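Local structure of GH18329p (Drosophila melanogaster, 5YGB) at residues V7-V12 with T154-W159; P86-I91 with Y103-D108; R73-D78 with V179-K184; K170-A175 with E185-P190. The protein takes part in piRNA metabolism, which silences transposons in the germline, probably by recruiting Piwi proteins to the nuage, with its Tudor domain binding the Piwi N terminus. The protein carries 1 engineered substitution. All coordinates share one frame; numbering follows the deposited sequence.

Interaction 1 of 4, residues V7-V12 with T154-W159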
loop_
_atom_site.group_PDB
_atom_site.type_symbol
_atom_site.label_atom_id
_atom_site.label_comp_id
_atom_site.label_asym_id
_atom_site.label_seq_id
_atom_site.Cartn_x
_atom_site.Cartn_y
_atom_site.Cartn_z
ATOM N N VAL A 7 -5.376 5.879 11.966
ATOM C CA VAL A 7 -4.931 5.113 10.799
ATOM C C VAL A 7 -4.169 3.851 11.174
ATOM O O VAL A 7 -3.671 3.705 12.299
ATOM C CB VAL A 7 -4.004 5.946 9.872
ATOM C CG1 VAL A 7 -4.680 7.243 9.414
ATOM C CG2 VAL A 7 -2.656 6.213 10.555
ATOM N N TYR A 8 -4.081 2.943 10.211
ATOM C CA TYR A 8 -3.096 1.867 10.242
ATOM C C TYR A 8 -2.058 2.147 9.179
ATOM O O TYR A 8 -2.418 2.573 8.084
ATOM C CB TYR A 8 -3.712 0.510 9.922
ATOM C CG TYR A 8 -4.815 0.027 10.825
ATOM C CD1 TYR A 8 -4.622 -0.088 12.197
ATOM C CD2 TYR A 8 -6.037 -0.354 10.299
ATOM C CE1 TYR A 8 -5.618 -0.546 13.013
ATOM C CE2 TYR A 8 -7.051 -0.825 11.115
ATOM C CZ TYR A 8 -6.829 -0.916 12.470
ATOM O OH TYR A 8 -7.833 -1.376 13.292
ATOM N N VAL A 9 -0.794 1.852 9.455
ATOM C CA VAL A 9 0.209 1.789 8.392
ATOM C C VAL A 9 0.161 0.376 7.806
ATOM O O VAL A 9 0.406 -0.607 8.509
ATOM C CB VAL A 9 1.602 2.137 8.912
ATOM C CG1 VAL A 9 2.640 1.848 7.845
ATOM C CG2 VAL A 9 1.636 3.599 9.325
ATOM N N SER A 10 -0.209 0.267 6.532
ATOM C CA SER A 10 -0.488 -1.034 5.921
ATOM C C SER A 10 0.682 -1.573 5.102
ATOM O O SER A 10 0.766 -2.777 4.878
ATOM C CB SER A 10 -1.742 -0.961 5.033
ATOM O OG SER A 10 -1.693 0.146 4.142
ATOM N N ALA A 11 1.568 -0.696 4.644
ATOM C CA ALA A 11 2.748 -1.120 3.902
ATOM C C ALA A 11 3.812 -0.052 4.036
ATOM O O ALA A 11 3.492 1.134 4.145
ATOM C CB ALA A 11 2.410 -1.377 2.421
ATOM N N VAL A 12 5.072 -0.469 4.011
ATOM C CA VAL A 12 6.210 0.437 4.118
ATOM C C VAL A 12 7.278 0.115 3.092
ATOM O O VAL A 12 7.721 -1.029 2.987
ATOM C CB VAL A 12 6.857 0.361 5.513
ATOM C CG1 VAL A 12 8.190 1.117 5.537
ATOM C CG2 VAL A 12 5.913 0.880 6.600
ATOM N N THR A 154 5.746 1.699 13.662
ATOM C CA THR A 154 4.407 1.696 13.081
ATOM C C THR A 154 3.721 0.339 13.198
ATOM O O THR A 154 2.517 0.246 12.975
ATOM C CB THR A 154 4.424 2.093 11.588
ATOM O OG1 THR A 154 5.221 1.165 10.842
ATOM C CG2 THR A 154 4.961 3.506 11.399
ATOM N N GLU A 155 4.487 -0.695 13.557
ATOM C CA GLU A 155 4.049 -2.094 13.509
ATOM C C GLU A 155 3.249 -2.380 12.238
ATOM O O GLU A 155 2.127 -2.910 12.278
ATOM C CB GLU A 155 3.232 -2.470 14.746
ATOM C CG GLU A 155 3.389 -3.949 15.099
ATOM C CD GLU A 155 2.431 -4.426 16.171
ATOM O OE1 GLU A 155 1.841 -3.580 16.876
ATOM O OE2 GLU A 155 2.274 -5.659 16.305
ATOM N N VAL A 156 3.862 -2.045 11.111
ATOM C CA VAL A 156 3.233 -2.155 9.811
ATOM C C VAL A 156 2.566 -3.514 9.621
ATOM O O VAL A 156 3.139 -4.556 9.961
ATOM C CB VAL A 156 4.257 -1.899 8.678
ATOM C CG1 VAL A 156 5.508 -2.747 8.857
ATOM C CG2 VAL A 156 3.613 -2.134 7.316
ATOM N N ALA A 157 1.328 -3.463 9.126
ATOM C CA ALA A 157 0.519 -4.622 8.723
ATOM C C ALA A 157 -0.059 -5.426 9.892
ATOM O O ALA A 157 -0.690 -6.461 9.667
ATOM C CB ALA A 157 1.327 -5.548 7.788
ATOM N N HIS A 158 0.111 -4.952 11.123
ATOM C CA HIS A 158 -0.392 -5.686 12.293
ATOM C C HIS A 158 -1.478 -4.936 13.051
ATOM O O HIS A 158 -1.682 -5.168 14.248
ATOM C CB HIS A 158 0.756 -6.037 13.232
ATOM C CG HIS A 158 1.658 -7.089 12.687
ATOM N ND1 HIS A 158 2.919 -6.813 12.183
ATOM C CD2 HIS A 158 1.492 -8.426 12.546
ATOM C CE1 HIS A 158 3.476 -7.927 11.767
ATOM N NE2 HIS A 158 2.635 -8.925 11.973
ATOM N N TRP A 159 -2.187 -4.061 12.342
ATOM C CA TRP A 159 -3.375 -3.404 12.881
ATOM C C TRP A 159 -3.082 -2.577 14.127
ATOM O O TRP A 159 -3.859 -2.591 15.086
ATOM C CB TRP A 159 -4.468 -4.445 13.202
ATOM C CG TRP A 159 -4.729 -5.410 12.078
ATOM C CD1 TRP A 159 -4.285 -6.704 11.974
ATOM C CD2 TRP A 159 -5.477 -5.145 10.895
ATOM N NE1 TRP A 159 -4.725 -7.258 10.797
ATOM C CE2 TRP A 159 -5.458 -6.324 10.116
ATOM C CE3 TRP A 159 -6.162 -4.030 10.414
ATOM C CZ2 TRP A 159 -6.095 -6.409 8.883
ATOM C CZ3 TRP A 159 -6.795 -4.119 9.192
ATOM C CH2 TRP A 159 -6.760 -5.300 8.438
HETATM O O HOH W 1 0.103 1.220 12.080
HETATM O O HOH W 2 -0.272 -1.499 11.767
HETATM O O HOH W 3 -1.862 -2.796 9.793
#
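Val9 O, in strand 5-12, accepts from Ala157 N at 3.1 Å in the plane of its carbonyl, and this one direct bond ties the strand to the type II turn Glu155-His158 that follows helix 144-154. The same oxygen receives a CA-H contact from Val156 CA at 3.5 Å. Water extends this link: one molecule accepts from Val9 N and sits 2.8 Å from Thr154 O, while another takes the N-H of Trp159 and reaches Val9 O by a weak bond. Among the side chains, Tyr8 and Trp159 form an edge-to-face pair with planes at 88°. The six-membered ring of the indole points its CE3 corner at one face of the phenol, toward its rim, with CE3 3.4 Å from Tyr8 CE2. Tyr8 CE1 lies as close to the carbonyl of Trp159. Val9 meets Thr154 at about a right angle, its CG2 3.9 Å from Thr154 CG2. Val156 points its CG2 anti to the backbone N, which lays that methyl on Ala11 N at 3.7 Å, and Val156 CB touches Val12 CG2. Phe150 and Glu151 of helix 144-154 pack on Val12, and Phe150 O takes the Thr154 hydroxyl. Strand 17-22 pairs along one edge of strand 5-12, while Leu162 of strand 162-171 makes a backbone hydrogen bond with Val7 and touches Val9 and Thr154.

Interaction 2 of 4, residues P86-I91 with Y103-D108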
loop_
_atom_site.group_PDB
_atom_site.type_symbol
_atom_site.label_atom_id
_atom_site.label_comp_id
_atom_site.label_asym_id
_atom_site.label_seq_id
_atom_site.Cartn_x
_atom_site.Cartn_y
_atom_site.Cartn_z
ATOM N N PRO A 86 7.921 -16.852 -23.549
ATOM C CA PRO A 86 7.416 -15.670 -24.257
ATOM C C PRO A 86 5.907 -15.650 -24.501
ATOM O O PRO A 86 5.396 -14.573 -24.789
ATOM C CB PRO A 86 8.149 -15.721 -25.602
ATOM C CG PRO A 86 9.272 -16.677 -25.414
ATOM C CD PRO A 86 8.824 -17.656 -24.389
ATOM N N LYS A 87 5.204 -16.776 -24.399
ATOM C CA LYS A 87 3.771 -16.786 -24.706
ATOM C C LYS A 87 2.908 -16.439 -23.488
ATOM O O LYS A 87 1.683 -16.346 -23.585
ATOM C CB LYS A 87 3.336 -18.147 -25.265
ATOM C CG LYS A 87 4.102 -19.301 -24.689
ATOM C CD LYS A 87 4.195 -20.469 -25.654
ATOM C CE LYS A 87 5.233 -21.470 -25.219
ATOM N NZ LYS A 87 6.505 -20.842 -24.704
ATOM N N GLU A 88 3.552 -16.283 -22.337
ATOM C CA GLU A 88 2.843 -15.890 -21.125
ATOM C C GLU A 88 3.377 -14.548 -20.640
ATOM O O GLU A 88 4.479 -14.147 -20.987
ATOM C CB GLU A 88 2.987 -16.961 -20.035
ATOM C CG GLU A 88 2.106 -16.717 -18.813
ATOM C CD GLU A 88 2.154 -17.839 -17.794
ATOM O OE1 GLU A 88 3.188 -17.994 -17.109
ATOM O OE2 GLU A 88 1.143 -18.564 -17.673
ATOM N N GLN A 89 2.579 -13.851 -19.845
ATOM C CA GLN A 89 2.979 -12.565 -19.301
ATOM C C GLN A 89 3.219 -12.640 -17.800
ATOM O O GLN A 89 2.786 -13.584 -17.134
ATOM C CB GLN A 89 1.917 -11.509 -19.628
ATOM C CG GLN A 89 1.909 -11.132 -21.111
ATOM C CD GLN A 89 0.643 -10.414 -21.552
ATOM O OE1 GLN A 89 -0.405 -10.512 -20.911
ATOM N NE2 GLN A 89 0.744 -9.668 -22.647
ATOM N N VAL A 90 3.953 -11.654 -17.298
ATOM C CA VAL A 90 4.110 -11.417 -15.870
ATOM C C VAL A 90 3.452 -10.070 -15.617
ATOM O O VAL A 90 3.677 -9.122 -16.369
ATOM C CB VAL A 90 5.597 -11.412 -15.437
ATOM C CG1 VAL A 90 5.731 -11.081 -13.948
ATOM C CG2 VAL A 90 6.240 -12.759 -15.746
ATOM N N ILE A 91 2.614 -9.987 -14.589
ATOM C CA ILE A 91 1.801 -8.795 -14.343
ATOM C C ILE A 91 2.249 -8.097 -13.072
ATOM O O ILE A 91 2.307 -8.712 -12.011
ATOM C CB ILE A 91 0.300 -9.151 -14.221
ATOM C CG1 ILE A 91 -0.135 -10.065 -15.364
ATOM C CG2 ILE A 91 -0.566 -7.899 -14.122
ATOM C CD1 ILE A 91 -0.184 -9.390 -16.693
ATOM N N TYR A 103 4.793 -8.718 -8.482
ATOM C CA TYR A 103 4.689 -9.333 -9.806
ATOM C C TYR A 103 4.027 -10.692 -9.676
ATOM O O TYR A 103 4.483 -11.532 -8.901
ATOM C CB TYR A 103 6.063 -9.493 -10.436
ATOM C CG TYR A 103 6.802 -8.209 -10.651
ATOM C CD1 TYR A 103 6.592 -7.459 -11.787
ATOM C CD2 TYR A 103 7.729 -7.755 -9.720
ATOM C CE1 TYR A 103 7.282 -6.277 -12.000
ATOM C CE2 TYR A 103 8.418 -6.580 -9.917
ATOM C CZ TYR A 103 8.192 -5.846 -11.060
ATOM O OH TYR A 103 8.880 -4.671 -11.256
ATOM N N ILE A 104 2.966 -10.912 -10.443
ATOM C CA ILE A 104 2.079 -12.055 -10.270
ATOM C C ILE A 104 1.804 -12.705 -11.616
ATOM O O ILE A 104 1.689 -12.020 -12.628
ATOM C CB ILE A 104 0.734 -11.615 -9.612
ATOM C CG1 ILE A 104 0.999 -10.955 -8.254
ATOM C CG2 ILE A 104 -0.216 -12.779 -9.435
ATOM C CD1 ILE A 104 1.652 -11.880 -7.247
ATOM N N SER A 105 1.711 -14.029 -11.630
ATOM C CA SER A 105 1.261 -14.748 -12.814
ATOM C C SER A 105 -0.221 -14.506 -13.093
ATOM O O SER A 105 -1.017 -14.417 -12.163
ATOM C CB SER A 105 1.504 -16.244 -12.644
ATOM O OG SER A 105 0.738 -16.974 -13.577
ATOM N N PRO A 106 -0.602 -14.428 -14.374
ATOM C CA PRO A 106 -2.014 -14.296 -14.754
ATOM C C PRO A 106 -2.873 -15.429 -14.204
ATOM O O PRO A 106 -4.076 -15.249 -14.020
ATOM C CB PRO A 106 -1.974 -14.345 -16.283
ATOM C CG PRO A 106 -0.599 -13.941 -16.640
ATOM C CD PRO A 106 0.288 -14.428 -15.545
ATOM N N ALA A 107 -2.267 -16.583 -13.939
ATOM C CA ALA A 107 -3.005 -17.705 -13.374
ATOM C C ALA A 107 -3.639 -17.347 -12.037
ATOM O O ALA A 107 -4.607 -17.979 -11.615
ATOM C CB ALA A 107 -2.099 -18.913 -13.213
ATOM N N ASP A 108 -3.103 -16.321 -11.377
ATOM C CA ASP A 108 -3.547 -15.936 -10.042
ATOM C C ASP A 108 -4.439 -14.688 -10.032
ATOM O O ASP A 108 -4.641 -14.066 -8.981
ATOM C CB ASP A 108 -2.335 -15.691 -9.138
ATOM C CG ASP A 108 -1.610 -16.970 -8.769
ATOM O OD1 ASP A 108 -2.209 -18.051 -8.915
ATOM O OD2 ASP A 108 -0.447 -16.886 -8.325
#
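Gln89 O and Pro106 CD come within 3.1 Å where a backbone N-H would be expected to continue the strand ladder, and the pairing stops there. Proline has no amide hydrogen, so its ring meets the carbonyl instead, with CG behind CD at 3.4 Å from the same Gln89 O. The last bridge is Ile91 with Ile104, an antiparallel hydrogen-bonded pair: Ile104 N gives to Ile91 O at 2.8 Å and Ile91 N gives to Ile104 O at 3.0 Å. The runs 88-91 and 103-106, which include this bridge, point 130° apart, well short of antiparallel, and the chains splay. Ile91 O is also approached by Tyr103 CA at 3.3 Å, a CA-H contact beside the main bond. Two apolar contacts flank this bridge. Ile91 has its CG1 beside the backbone N and anti to the carbonyl carbon (chi1 -48°), which brings CG1 to Pro106 CG at 4.1 Å. Val90 CG1 touches Tyr103 CB at 3.9 Å. The turn away from the strand is stabilised from within: Ser105 OG accepts from Ala107 N, forming an ST turn, and Ser105 O accepts from Asp108 N, as the chain passes through a short 3-10 segment toward strand 109-111. Ile109 of that strand packs on both Ile91 and Ile104. The pair is the open end of the beta hairpin 89-95/101-104, part of the strongly bent antiparallel sheet that makes the SH3-like Tudor core.

Interaction 3 of 4, residues R73-D78 with V179-K184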
loop_
_atom_site.group_PDB
_atom_site.type_symbol
_atom_site.label_atom_id
_atom_site.label_comp_id
_atom_site.label_asym_id
_atom_site.label_seq_id
_atom_site.Cartn_x
_atom_site.Cartn_y
_atom_site.Cartn_z
ATOM N N ARG A 73 -8.111 -6.561 -4.196
ATOM C CA ARG A 73 -8.243 -5.657 -5.337
ATOM C C ARG A 73 -6.871 -5.145 -5.753
ATOM O O ARG A 73 -6.058 -4.736 -4.917
ATOM C CB ARG A 73 -9.157 -4.473 -4.995
ATOM C CG ARG A 73 -10.570 -4.885 -4.557
ATOM C CD ARG A 73 -11.543 -3.723 -4.524
ATOM N NE ARG A 73 -11.163 -2.710 -3.542
ATOM C CZ ARG A 73 -11.854 -1.591 -3.352
ATOM N NH1 ARG A 73 -12.944 -1.351 -4.079
ATOM N NH2 ARG A 73 -11.453 -0.701 -2.448
ATOM N N ALA A 74 -6.620 -5.133 -7.055
ATOM C CA ALA A 74 -5.319 -4.726 -7.547
ATOM C C ALA A 74 -5.430 -3.981 -8.862
ATOM O O ALA A 74 -6.333 -4.233 -9.662
ATOM C CB ALA A 74 -4.398 -5.944 -7.691
ATOM N N GLU A 75 -4.498 -3.063 -9.084
ATOM C CA GLU A 75 -4.380 -2.297 -10.314
ATOM C C GLU A 75 -3.195 -2.819 -11.121
ATOM O O GLU A 75 -2.087 -2.958 -10.594
ATOM C CB GLU A 75 -4.209 -0.808 -9.976
ATOM C CG GLU A 75 -3.906 0.090 -11.161
ATOM C CD GLU A 75 -3.557 1.508 -10.749
ATOM O OE1 GLU A 75 -3.589 1.827 -9.539
ATOM O OE2 GLU A 75 -3.254 2.310 -11.648
ATOM N N ILE A 76 -3.415 -3.128 -12.392
ATOM C CA ILE A 76 -2.299 -3.513 -13.248
ATOM C C ILE A 76 -1.463 -2.279 -13.578
ATOM O O ILE A 76 -1.960 -1.304 -14.166
ATOM C CB ILE A 76 -2.790 -4.192 -14.537
ATOM C CG1 ILE A 76 -3.578 -5.465 -14.199
ATOM C CG2 ILE A 76 -1.600 -4.501 -15.476
ATOM C CD1 ILE A 76 -4.032 -6.260 -15.417
ATOM N N VAL A 77 -0.196 -2.288 -13.174
ATOM C CA VAL A 77 0.643 -1.136 -13.478
ATOM C C VAL A 77 1.681 -1.436 -14.556
ATOM O O VAL A 77 2.260 -0.504 -15.118
ATOM C CB VAL A 77 1.328 -0.582 -12.216
ATOM C CG1 VAL A 77 0.261 -0.106 -11.223
ATOM C CG2 VAL A 77 2.218 -1.613 -11.590
ATOM N N ASP A 78 1.899 -2.711 -14.875
ATOM C CA ASP A 78 2.805 -3.067 -15.968
ATOM C C ASP A 78 2.540 -4.506 -16.374
ATOM O O ASP A 78 2.035 -5.308 -15.579
ATOM C CB ASP A 78 4.281 -2.870 -15.556
ATOM C CG ASP A 78 5.196 -2.540 -16.735
ATOM O OD1 ASP A 78 4.751 -2.585 -17.902
ATOM O OD2 ASP A 78 6.379 -2.224 -16.473
ATOM N N VAL A 179 4.226 2.594 -11.424
ATOM C CA VAL A 179 3.444 2.969 -10.250
ATOM C C VAL A 179 1.977 3.131 -10.621
ATOM O O VAL A 179 1.616 3.073 -11.792
ATOM C CB VAL A 179 3.956 4.280 -9.618
ATOM C CG1 VAL A 179 5.318 4.064 -8.963
ATOM C CG2 VAL A 179 4.011 5.379 -10.662
ATOM N N SER A 180 1.143 3.339 -9.611
ATOM C CA SER A 180 -0.286 3.532 -9.815
ATOM C C SER A 180 -0.610 4.713 -10.736
ATOM O O SER A 180 0.131 5.707 -10.786
ATOM C CB SER A 180 -0.971 3.744 -8.467
ATOM O OG SER A 180 -2.331 4.069 -8.662
ATOM N N ALA A 181 -1.729 4.619 -11.444
ATOM C CA ALA A 181 -2.189 5.740 -12.256
ATOM C C ALA A 181 -2.540 6.928 -11.363
ATOM O O ALA A 181 -2.573 8.067 -11.822
ATOM C CB ALA A 181 -3.384 5.340 -13.099
ATOM N N ALA A 182 -2.796 6.664 -10.089
ATOM C CA ALA A 182 -3.114 7.734 -9.156
ATOM C C ALA A 182 -1.852 8.392 -8.604
ATOM O O ALA A 182 -1.936 9.362 -7.853
ATOM C CB ALA A 182 -3.974 7.207 -8.019
ATOM N N ALA A 183 -0.684 7.878 -8.984
ATOM C CA ALA A 183 0.573 8.357 -8.409
ATOM C C ALA A 183 1.557 8.892 -9.448
ATOM O O ALA A 183 2.748 8.595 -9.389
ATOM C CB ALA A 183 1.228 7.239 -7.603
ATOM N N LYS A 184 1.066 9.695 -10.386
ATOM C CA LYS A 184 1.917 10.240 -11.439
ATOM C C LYS A 184 2.748 11.427 -10.959
ATOM O O LYS A 184 2.467 12.017 -9.914
ATOM C CB LYS A 184 1.072 10.660 -12.643
ATOM C CG LYS A 184 0.246 9.537 -13.247
ATOM C CD LYS A 184 1.128 8.410 -13.762
ATOM C CE LYS A 184 0.292 7.328 -14.430
ATOM N NZ LYS A 184 1.112 6.188 -14.927
#
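Glu75 reaches from strand 70-81 to the loop 179-184, and its carboxylate accepts both hydrogen bonds of the contact. Its CB points toward the loop. CG stands anti to the backbone N (chi1 173°) and the chain runs on extended, which carries CD to 3.5 Å from Ser180 OG. At the tip the two oxygens take separate donors. Glu75 OE1 receives the hydroxyl hydrogen of Ser180 OG at 2.7 Å, while OE2 receives Ala181 N at 2.8 Å in a nearly straight bond, with an N-H...O angle of 171°. Both donors come from the syn side and lie somewhat out of the carboxylate plane, so this buried group is gripped by two bonds that fix its rotation. Ala181 CB rests against Glu75 OE2 at 3.4 Å. The hydroxyl serves twice: as it gives its proton to Glu75, Ser180 OG accepts from Ala182 N at 3.0 Å. That closes an ST turn inside the type I turn Ser180-Ala183. Lys184 NZ is 6.7 Å from Glu75 OE2, not in contact, but its charge may favour the ionised carboxylate. Beside the glutamate, Val77 packs its CG1 on Val179 O at 3.5 Å. Val77 and Asp78 together face Asp92 in a classic beta bulge. Strand 70-81 lies in the Tudor sheet between strands 89-95 and 60-65, and Tyr94 and Ile60 from these neighbours pack on Glu75. The loop held by Glu75 connects strands 162-171 and 188-195 of the mixed sheet.

Interaction 4 of 4, residues K170-A175 with E185-P190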
loop_
_atom_site.group_PDB
_atom_site.type_symbol
_atom_site.label_atom_id
_atom_site.label_comp_id
_atom_site.label_asym_id
_atom_site.label_seq_id
_atom_site.Cartn_x
_atom_site.Cartn_y
_atom_site.Cartn_z
ATOM N N LYS A 170 4.153 17.270 -0.860
ATOM C CA LYS A 170 5.298 17.385 -1.751
ATOM C C LYS A 170 4.914 16.868 -3.122
ATOM O O LYS A 170 4.146 15.920 -3.254
ATOM C CB LYS A 170 6.521 16.633 -1.206
ATOM C CG LYS A 170 6.554 15.145 -1.509
ATOM C CD LYS A 170 7.970 14.580 -1.425
ATOM C CE LYS A 170 8.484 14.562 0.005
ATOM N NZ LYS A 170 9.751 13.779 0.157
ATOM N N GLU A 171 5.424 17.530 -4.148
ATOM C CA GLU A 171 5.200 17.098 -5.510
ATOM C C GLU A 171 5.860 15.749 -5.710
ATOM O O GLU A 171 7.011 15.554 -5.320
ATOM C CB GLU A 171 5.762 18.125 -6.492
ATOM C CG GLU A 171 4.987 18.236 -7.780
ATOM C CD GLU A 171 5.667 19.139 -8.781
ATOM O OE1 GLU A 171 6.874 19.417 -8.613
ATOM O OE2 GLU A 171 4.988 19.585 -9.726
ATOM N N ARG A 172 5.129 14.811 -6.297
ATOM C CA ARG A 172 5.707 13.521 -6.620
ATOM C C ARG A 172 6.831 13.689 -7.629
ATOM O O ARG A 172 6.678 14.398 -8.622
ATOM C CB ARG A 172 4.648 12.569 -7.171
ATOM C CG ARG A 172 3.960 11.745 -6.107
ATOM C CD ARG A 172 3.153 10.616 -6.724
ATOM N NE ARG A 172 2.578 9.736 -5.708
ATOM C CZ ARG A 172 1.400 9.932 -5.125
ATOM N NH1 ARG A 172 0.661 10.983 -5.447
ATOM N NH2 ARG A 172 0.960 9.075 -4.216
ATOM N N PRO A 173 7.970 13.038 -7.371
ATOM C CA PRO A 173 9.085 13.045 -8.319
ATOM C C PRO A 173 8.748 12.226 -9.560
ATOM O O PRO A 173 7.717 11.549 -9.597
ATOM C CB PRO A 173 10.222 12.403 -7.521
ATOM C CG PRO A 173 9.528 11.515 -6.553
ATOM C CD PRO A 173 8.271 12.239 -6.172
ATOM N N ARG A 174 9.604 12.293 -10.572
ATOM C CA ARG A 174 9.424 11.452 -11.741
ATOM C C ARG A 174 9.682 10.006 -11.332
ATOM O O ARG A 174 10.681 9.711 -10.680
ATOM C CB ARG A 174 10.356 11.887 -12.873
ATOM C CG ARG A 174 10.192 11.086 -14.148
ATOM C CD ARG A 174 11.087 11.615 -15.252
ATOM N NE ARG A 174 12.502 11.447 -14.935
ATOM C CZ ARG A 174 13.181 10.322 -15.135
ATOM N NH1 ARG A 174 12.572 9.262 -15.651
ATOM N NH2 ARG A 174 14.467 10.254 -14.818
ATOM N N ALA A 175 8.770 9.110 -11.689
ATOM C CA ALA A 175 8.894 7.707 -11.303
ATOM C C ALA A 175 9.983 7.007 -12.111
ATOM O O ALA A 175 10.176 7.294 -13.292
ATOM C CB ALA A 175 7.563 6.990 -11.473
ATOM N N GLU A 185 3.774 11.765 -11.734
ATOM C CA GLU A 185 4.612 12.927 -11.465
ATOM C C GLU A 185 3.764 14.195 -11.393
ATOM O O GLU A 185 2.889 14.410 -12.233
ATOM C CB GLU A 185 5.688 13.063 -12.547
ATOM C CG GLU A 185 6.419 14.394 -12.562
ATOM C CD GLU A 185 7.292 14.555 -13.793
ATOM O OE1 GLU A 185 7.448 13.566 -14.543
ATOM O OE2 GLU A 185 7.821 15.668 -14.010
ATOM N N GLY A 186 4.010 15.019 -10.378
ATOM C CA GLY A 186 3.305 16.281 -10.242
ATOM C C GLY A 186 2.129 16.250 -9.284
ATOM O O GLY A 186 1.648 17.297 -8.847
ATOM N N THR A 187 1.657 15.050 -8.961
ATOM C CA THR A 187 0.541 14.891 -8.034
ATOM C C THR A 187 1.023 15.086 -6.593
ATOM O O THR A 187 2.206 14.913 -6.306
ATOM C CB THR A 187 -0.120 13.508 -8.191
ATOM O OG1 THR A 187 0.855 12.484 -7.952
ATOM C CG2 THR A 187 -0.688 13.349 -9.591
ATOM N N PRO A 188 0.107 15.459 -5.681
ATOM C CA PRO A 188 0.545 15.783 -4.320
ATOM C C PRO A 188 0.640 14.563 -3.396
ATOM O O PRO A 188 -0.325 13.817 -3.228
ATOM C CB PRO A 188 -0.536 16.761 -3.839
ATOM C CG PRO A 188 -1.749 16.345 -4.567
ATOM C CD PRO A 188 -1.313 15.778 -5.890
ATOM N N LEU A 189 1.817 14.374 -2.813
ATOM C CA LEU A 189 2.043 13.347 -1.809
ATOM C C LEU A 189 1.873 13.957 -0.413
ATOM O O LEU A 189 2.556 14.921 -0.087
ATOM C CB LEU A 189 3.444 12.769 -1.978
ATOM C CG LEU A 189 3.884 11.541 -1.196
ATOM C CD1 LEU A 189 3.065 10.336 -1.616
ATOM C CD2 LEU A 189 5.358 11.296 -1.451
ATOM N N PRO A 190 0.935 13.439 0.399
ATOM C CA PRO A 190 0.756 14.019 1.740
ATOM C C PRO A 190 1.907 13.696 2.684
ATOM O O PRO A 190 2.374 12.555 2.725
ATOM C CB PRO A 190 -0.529 13.365 2.261
ATOM C CG PRO A 190 -1.146 12.675 1.092
ATOM C CD PRO A 190 -0.047 12.375 0.124
#
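Lys170 and Leu189 form an antiparallel hydrogen-bonded pair: Leu189 N to Lys170 O at 2.8 Å and Lys170 N to Leu189 O at 2.9 Å. The next bond, Arg172 N to Thr187 O at 2.9 Å, continues the ladder past the non-hydrogen-bonded pair Glu171 and Pro188. A longer one, Gly186 N to Arg172 O at 3.3 Å, ends it. Gly186 has a positive phi of 98°, where a beta carbon would press on the preceding carbonyl, and Glu171 CG packs on its CA. These are the ends of strands 162-171 and 188-195, a hairpin with a long loop in the staphylococcal-nuclease-like (OB-fold) part that an extended Tudor domain adds to its Tudor core. Among the polar side chains, Arg172, extended from CG to NE (chi2 -167°, chi3 175°), gives a hydrogen bond from NH1 to Thr187 OG1 at 2.9 Å. Thr187 OG1 is also bonded to Lys184 O, and Arg172 NH2 makes a salt bridge to Glu125. Van der Waals contacts lie alongside. Leu189 CD1 sits over one guanidinium face, toward its rim, 3.6 Å from Arg172 NH2. Leu189 CB lies beside Lys170 CG at 3.9 Å, the two side chains pointing the same way; the Lys170 amine makes a cation-pi contact with Phe127. At the loop end, Glu185 OE1 meets the aliphatic Arg174 CG at 3.7 Å, their charged ends not in contact.

From the N terminus, strand 5-12 opens interaction 1, which closes only at the end of helix 144-154, a loop of some 140 residues that holds the whole Tudor sheet. Interaction 2 nests within it as a short hairpin loop. Interaction 3 starts on strand 70-81 before interaction 2 and ends beyond interaction 1, so it encloses the former and crosses the latter. Interaction 4 follows interaction 1 in series and crosses interaction 3. Interactions 1 and 4 reach one sheet, interaction 2 the other, and interaction 3 joins the two. Ile91 touches Ile76 between interactions 2 and 3, while Arg172 lies against Ala183 and Lys184 between 3 and 4.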